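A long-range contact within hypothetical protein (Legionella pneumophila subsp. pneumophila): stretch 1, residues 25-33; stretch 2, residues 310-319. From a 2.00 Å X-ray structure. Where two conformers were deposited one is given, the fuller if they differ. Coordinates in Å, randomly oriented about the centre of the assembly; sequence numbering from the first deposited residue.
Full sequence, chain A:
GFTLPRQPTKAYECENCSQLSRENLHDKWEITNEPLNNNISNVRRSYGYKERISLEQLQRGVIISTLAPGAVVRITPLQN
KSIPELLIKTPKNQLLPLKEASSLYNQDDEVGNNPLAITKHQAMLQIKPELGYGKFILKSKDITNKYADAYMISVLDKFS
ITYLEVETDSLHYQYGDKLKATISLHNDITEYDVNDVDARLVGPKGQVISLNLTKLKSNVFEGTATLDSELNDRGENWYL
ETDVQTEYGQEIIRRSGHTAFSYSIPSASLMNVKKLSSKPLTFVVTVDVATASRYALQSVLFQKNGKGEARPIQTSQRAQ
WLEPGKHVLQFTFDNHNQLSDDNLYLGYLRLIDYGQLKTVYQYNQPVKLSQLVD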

ATOM      1  N   LEU A  25       3.944 -27.029  16.550  1.00 42.62           N
ATOM      2  CA  LEU A  25       4.539 -27.636  15.364  1.00 42.59           C
ATOM      3  C   LEU A  25       5.911 -27.111  15.050  1.00 44.23           C
ATOM      4  O   LEU A  25       6.167 -25.907  15.118  1.00 45.23           O
ATOM      5  CB  LEU A  25       3.650 -27.413  14.129  1.00 43.17           C
ATOM      6  CG  LEU A  25       2.272 -28.036  14.178  1.00 50.50           C
ATOM      7  CD1 LEU A  25       1.307 -27.301  13.252  1.00 51.36           C
ATOM      8  CD2 LEU A  25       2.326 -29.546  13.924  1.00 53.41           C
ATOM      9  N   HIS A  26       6.773 -28.018  14.636  1.00 38.93           N
ATOM     10  CA  HIS A  26       8.116 -27.700  14.197  1.00 37.88           C
ATOM     11  C   HIS A  26       8.289 -28.186  12.772  1.00 42.52           C
ATOM     12  O   HIS A  26       7.979 -29.335  12.460  1.00 44.68           O
ATOM     13  CB  HIS A  26       9.170 -28.298  15.121  1.00 38.58           C
ATOM     14  CG  HIS A  26      10.543 -27.805  14.807  1.00 41.37           C
ATOM     15  ND1 HIS A  26      11.298 -28.372  13.792  1.00 42.85           N
ATOM     16  CD2 HIS A  26      11.241 -26.787  15.359  1.00 41.55           C
ATOM     17  CE1 HIS A  26      12.431 -27.699  13.782  1.00 41.41           C
ATOM     18  NE2 HIS A  26      12.445 -26.742  14.714  1.00 41.20           N
ATOM     19  N   ASP A  27       8.745 -27.293  11.908  1.00 37.60           N
ATOM     20  CA  ASP A  27       9.021 -27.565  10.509  1.00 37.82           C
ATOM     21  C   ASP A  27      10.408 -27.133  10.172  1.00 42.77           C
ATOM     22  O   ASP A  27      10.981 -26.278  10.844  1.00 42.93           O
ATOM     23  CB  ASP A  27       8.018 -26.852   9.580  1.00 38.67           C
ATOM     24  CG  ASP A  27       6.611 -27.367   9.683  1.00 47.65           C
ATOM     25  OD1 ASP A  27       6.353 -28.487   9.185  1.00 52.14           O
ATOM     26  OD2 ASP A  27       5.752 -26.628  10.194  1.00 47.52           O
ATOM     27  N   LYS A  28      10.939 -27.746   9.129  1.00 40.45           N
ATOM     28  CA  LYS A  28      12.240 -27.532   8.530  1.00 40.51           C
ATOM     29  C   LYS A  28      12.099 -27.684   7.035  1.00 43.87           C
ATOM     30  O   LYS A  28      11.300 -28.504   6.564  1.00 42.92           O
ATOM     31  CB  LYS A  28      13.285 -28.535   9.070  1.00 44.19           C
ATOM     32  CG  LYS A  28      13.719 -28.342  10.526  1.00 67.30           C
ATOM     33  CD  LYS A  28      14.795 -29.346  11.009  1.00 76.81           C
ATOM     34  CE  LYS A  28      14.212 -30.668  11.448  1.00 90.11           C
ATOM     35  NZ  LYS A  28      15.217 -31.519  12.141  1.00103.11           N
ATOM     36  N   TRP A  29      12.860 -26.908   6.277  1.00 39.53           N
ATOM     37  CA  TRP A  29      12.855 -27.044   4.831  1.00 38.40           C
ATOM     38  C   TRP A  29      14.181 -26.606   4.277  1.00 39.77           C
ATOM     39  O   TRP A  29      14.857 -25.747   4.851  1.00 38.42           O
ATOM     40  CB  TRP A  29      11.684 -26.290   4.144  1.00 36.35           C
ATOM     41  CG  TRP A  29      11.575 -24.823   4.427  1.00 36.95           C
ATOM     42  CD1 TRP A  29      12.126 -23.807   3.704  1.00 39.46           C
ATOM     43  CD2 TRP A  29      10.750 -24.205   5.428  1.00 36.25           C
ATOM     44  NE1 TRP A  29      11.732 -22.590   4.218  1.00 38.07           N
ATOM     45  CE2 TRP A  29      10.878 -22.808   5.273  1.00 39.26           C
ATOM     46  CE3 TRP A  29       9.937 -24.699   6.466  1.00 37.79           C
ATOM     47  CZ2 TRP A  29      10.200 -21.898   6.101  1.00 37.96           C
ATOM     48  CZ3 TRP A  29       9.272 -23.799   7.291  1.00 38.48           C
ATOM     49  CH2 TRP A  29       9.429 -22.416   7.121  1.00 38.58           C
ATOM     50  N   GLU A  30      14.542 -27.216   3.147  1.00 36.30           N
ATOM     51  CA  GLU A  30      15.749 -26.926   2.376  1.00 36.93           C
ATOM     52  C   GLU A  30      15.574 -25.620   1.648  1.00 43.74           C
ATOM     53  O   GLU A  30      14.457 -25.311   1.237  1.00 42.28           O
ATOM     54  CB  GLU A  30      16.002 -28.047   1.335  1.00 38.71           C
ATOM     55  CG  GLU A  30      15.873 -29.480   1.824  1.00 47.40           C
ATOM     56  CD  GLU A  30      15.477 -30.488   0.750  1.00 65.23           C
ATOM     57  OE1 GLU A  30      16.348 -30.878  -0.064  1.00 55.18           O
ATOM     58  OE2 GLU A  30      14.304 -30.928   0.759  1.00 44.71           O
ATOM     59  N   ILE A  31      16.654 -24.866   1.442  1.00 44.56           N
ATOM     60  CA  ILE A  31      16.629 -23.647   0.619  1.00 45.30           C
ATOM     61  C   ILE A  31      18.010 -23.476   0.004  1.00 49.40           C
ATOM     62  O   ILE A  31      18.955 -24.180   0.381  1.00 48.86           O
ATOM     63  CB  ILE A  31      16.131 -22.349   1.301  1.00 48.79           C
ATOM     64  CG1 ILE A  31      16.781 -22.101   2.670  1.00 50.07           C
ATOM     65  CG2 ILE A  31      14.582 -22.272   1.337  1.00 50.27           C
ATOM     66  CD1 ILE A  31      16.783 -20.594   3.011  1.00 60.19           C
ATOM     67  N   THR A  32      18.119 -22.560  -0.961  1.00 47.10           N
ATOM     68  CA  THR A  32      19.383 -22.258  -1.643  1.00 48.71           C
ATOM     69  C   THR A  32      19.618 -20.742  -1.664  1.00 53.00           C
ATOM     70  O   THR A  32      18.675 -19.980  -1.472  1.00 51.75           O
ATOM     71  CB  THR A  32      19.388 -22.843  -3.065  1.00 59.69           C
ATOM     72  OG1 THR A  32      18.110 -22.625  -3.684  1.00 61.74           O
ATOM     73  CG2 THR A  32      19.754 -24.306  -3.082  1.00 55.77           C
ATOM     74  N   ASN A  33      20.877 -20.318  -1.915  1.00 52.35           N
ATOM     75  CA  ASN A  33      21.304 -18.910  -1.976  1.00 83.66           C
ATOM     76  C   ASN A  33      20.797 -18.207  -3.236  1.00107.73           C
ATOM     77  O   ASN A  33      19.860 -18.667  -3.882  1.00 69.58           O
ATOM     78  CB  ASN A  33      22.830 -18.807  -1.922  1.00 84.33           C
ATOM     79  N   ALA A 310      29.184 -17.827   1.586  1.00 90.73           N
ATOM     80  CA  ALA A 310      28.121 -17.863   2.604  1.00 88.37           C
ATOM     81  C   ALA A 310      26.793 -18.201   1.932  1.00 88.58           C
ATOM     82  O   ALA A 310      26.396 -17.513   0.984  1.00 87.22           O
ATOM     83  CB  ALA A 310      28.032 -16.542   3.353  1.00 88.48           C
ATOM     84  N   ARG A 311      26.136 -19.289   2.385  1.00 83.13           N
ATOM     85  CA  ARG A 311      24.887 -19.784   1.791  1.00 81.39           C
ATOM     86  C   ARG A 311      23.960 -20.459   2.826  1.00 81.98           C
ATOM     87  O   ARG A 311      24.447 -21.132   3.741  1.00 81.05           O
ATOM     88  CB  ARG A 311      25.185 -20.788   0.649  1.00 83.21           C
ATOM     89  CG  ARG A 311      26.177 -21.895   1.010  1.00 98.47           C
ATOM     90  CD  ARG A 311      25.679 -23.260   0.618  1.00112.42           C
ATOM     91  NE  ARG A 311      26.539 -24.310   1.162  1.00127.21           N
ATOM     92  CZ  ARG A 311      26.363 -25.609   0.947  1.00145.86           C
ATOM     93  NH1 ARG A 311      25.344 -26.037   0.211  1.00134.43           N
ATOM     94  NH2 ARG A 311      27.192 -26.495   1.484  1.00134.58           N
ATOM     95  N   PRO A 312      22.619 -20.332   2.667  1.00 76.39           N
ATOM     96  CA  PRO A 312      21.709 -20.996   3.615  1.00 75.09           C
ATOM     97  C   PRO A 312      21.686 -22.521   3.401  1.00 77.80           C
ATOM     98  O   PRO A 312      21.724 -22.995   2.257  1.00 79.08           O
ATOM     99  CB  PRO A 312      20.360 -20.348   3.320  1.00 75.87           C
ATOM    100  CG  PRO A 312      20.435 -19.918   1.919  1.00 80.68           C
ATOM    101  CD  PRO A 312      21.869 -19.577   1.642  1.00 77.21           C
ATOM    102  N   ILE A 313      21.668 -23.288   4.514  1.00 70.42           N
ATOM    103  CA  ILE A 313      21.651 -24.754   4.564  1.00 68.87           C
ATOM    104  C   ILE A 313      20.214 -25.259   4.804  1.00 66.42           C
ATOM    105  O   ILE A 313      19.797 -26.242   4.182  1.00 66.30           O
ATOM    106  CB  ILE A 313      22.631 -25.254   5.683  1.00 73.32           C
ATOM    107  CG1 ILE A 313      24.122 -25.014   5.334  1.00 74.85           C
ATOM    108  CG2 ILE A 313      22.377 -26.717   6.137  1.00 75.12           C
ATOM    109  CD1 ILE A 313      24.686 -25.803   4.065  1.00 86.70           C
ATOM    110  N   GLN A 314      19.463 -24.580   5.701  1.00 57.03           N
ATOM    111  CA  GLN A 314      18.111 -24.988   6.078  1.00 53.66           C
ATOM    112  C   GLN A 314      17.363 -23.892   6.826  1.00 51.18           C
ATOM    113  O   GLN A 314      17.974 -23.082   7.534  1.00 52.00           O
ATOM    114  CB  GLN A 314      18.234 -26.225   7.000  1.00 55.27           C
ATOM    115  CG  GLN A 314      16.950 -27.012   7.219  1.00 59.90           C
ATOM    116  CD  GLN A 314      17.141 -28.226   8.089  1.00 70.94           C
ATOM    117  OE1 GLN A 314      17.845 -28.214   9.114  1.00 65.73           O
ATOM    118  NE2 GLN A 314      16.490 -29.300   7.700  1.00 61.20           N
ATOM    119  N   THR A 315      16.037 -23.900   6.697  1.00 42.07           N
ATOM    120  CA  THR A 315      15.151 -23.023   7.446  1.00 40.18           C
ATOM    121  C   THR A 315      14.402 -23.880   8.461  1.00 42.32           C
ATOM    122  O   THR A 315      14.017 -25.004   8.136  1.00 41.15           O
ATOM    123  CB  THR A 315      14.188 -22.234   6.520  1.00 45.03           C
ATOM    124  OG1 THR A 315      14.948 -21.535   5.549  1.00 43.46           O
ATOM    125  CG2 THR A 315      13.330 -21.219   7.275  1.00 40.21           C
ATOM    126  N   SER A 316      14.199 -23.340   9.675  1.00 37.89           N
ATOM    127  CA  SER A 316      13.475 -23.997  10.763  0.50 37.30           C
ATOM    128  C   SER A 316      12.379 -23.085  11.255  1.00 38.72           C
ATOM    129  O   SER A 316      12.574 -21.877  11.285  1.00 37.03           O
ATOM    130  CB  SER A 316      14.424 -24.358  11.902  0.50 42.47           C
ATOM    131  OG  SER A 316      13.730 -24.806  13.055  0.50 54.12           O
ATOM    132  N   GLN A 317      11.234 -23.657  11.615  1.00 35.41           N
ATOM    133  CA  GLN A 317      10.113 -22.881  12.087  1.00 34.46           C
ATOM    134  C   GLN A 317       9.389 -23.585  13.238  1.00 38.59           C
ATOM    135  O   GLN A 317       8.928 -24.712  13.079  1.00 37.32           O
ATOM    136  CB  GLN A 317       9.138 -22.598  10.932  1.00 34.55           C
ATOM    137  CG  GLN A 317       7.987 -21.713  11.355  1.00 42.21           C
ATOM    138  CD  GLN A 317       7.136 -21.311  10.192  1.00 48.95           C
ATOM    139  OE1 GLN A 317       7.378 -20.277   9.573  1.00 38.39           O
ATOM    140  NE2 GLN A 317       6.145 -22.120   9.860  1.00 39.74           N
ATOM    141  N   ARG A 318       9.246 -22.877  14.364  1.00 34.54           N
ATOM    142  CA  ARG A 318       8.506 -23.327  15.542  1.00 34.76           C
ATOM    143  C   ARG A 318       7.244 -22.490  15.674  1.00 37.67           C
ATOM    144  O   ARG A 318       7.338 -21.288  15.902  1.00 37.33           O
ATOM    145  CB  ARG A 318       9.381 -23.215  16.818  1.00 34.87           C
ATOM    146  CG  ARG A 318       8.639 -23.479  18.160  1.00 35.37           C
ATOM    147  CD  ARG A 318       8.232 -24.935  18.402  1.00 37.23           C
ATOM    148  NE  ARG A 318       9.401 -25.816  18.470  1.00 38.51           N
ATOM    149  CZ  ARG A 318       9.363 -27.125  18.675  1.00 47.07           C
ATOM    150  NH1 ARG A 318       8.205 -27.739  18.869  1.00 35.94           N
ATOM    151  NH2 ARG A 318      10.481 -27.831  18.684  1.00 37.18           N
ATOM    152  N   ALA A 319       6.079 -23.108  15.519  1.00 33.74           N
ATOM    153  CA  ALA A 319       4.778 -22.431  15.636  1.00 32.08           C
ATOM    154  C   ALA A 319       3.988 -23.024  16.799  1.00 38.78           C
ATOM    155  O   ALA A 319       3.860 -24.241  16.906  1.00 41.14           O
ATOM    156  CB  ALA A 319       3.996 -22.551  14.330  1.00 32.20           C
TER
HETATM  157  O   HOH W   1       6.079 -24.645  11.951  1.00 43.43           O
HETATM  158  O   HOH W   2      12.543 -19.905   3.641  1.00 40.73           O

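The strand that begins stretch 1 and the one through 312-319, far apart in sequence, lie side by side and antiparallel, their axes 4.6 Å apart at closest approach. Three pairs close narrow rings of two backbone hydrogen bonds each: Leu 25 N to Ala 319 O and Ala 319 N to Leu 25 O (both 2.8 Å), Asp 27 N to Gln 317 O (2.8 Å) and Gln 317 N to Asp 27 O (2.7 Å), Trp 29 N to Thr 315 O and Thr 315 N to Trp 29 O (both 2.9 Å). Between them, His 26 faces Arg 318 and Lys 28 faces Ser 316 without such bonds, and CA-H...O contacts fill in, the shortest from Lys 28 CA to Thr 315 O at 3.1 Å.

Strand alternation sorts the side chains. Leu 25, Asp 27 and Trp 29 share one face with Ala 319, Gln 317 and Thr 315. Trp 29, with chi1 p (56°), carries its indole across the neighbouring strand: Thr 315 CB sits 3.6 Å from the centroid of the five-membered ring of Trp 29, a CH-pi contact over the face, and Trp 29 CH2 reaches Gln 317 CB at 3.8 Å. The indole still satisfies its polar edge, Trp 29 NE1 donating to water 2 at 2.9 Å. Water 1 links the two side chains, its oxygen lying 2.7 Å from Asp 27 OD2 and 3.3 Å from Gln 317 NE2, which donates to it.

On the opposite face, His 26 takes chi1 t, which brings His 26 NE2 within 2.9 Å of Ser 316 OG. Arg 318 is t at chi1 but p at chi2 and chi3; this bend folds its guanidinium back so that His 26 CB lies over one face. Lys 28, m at chi1, leads its end away from the partner strand.

Beyond the ladder, Ile 31, p at chi1, turns its CD1 inward to Pro 312 CB (3.6 Å), an apolar contact.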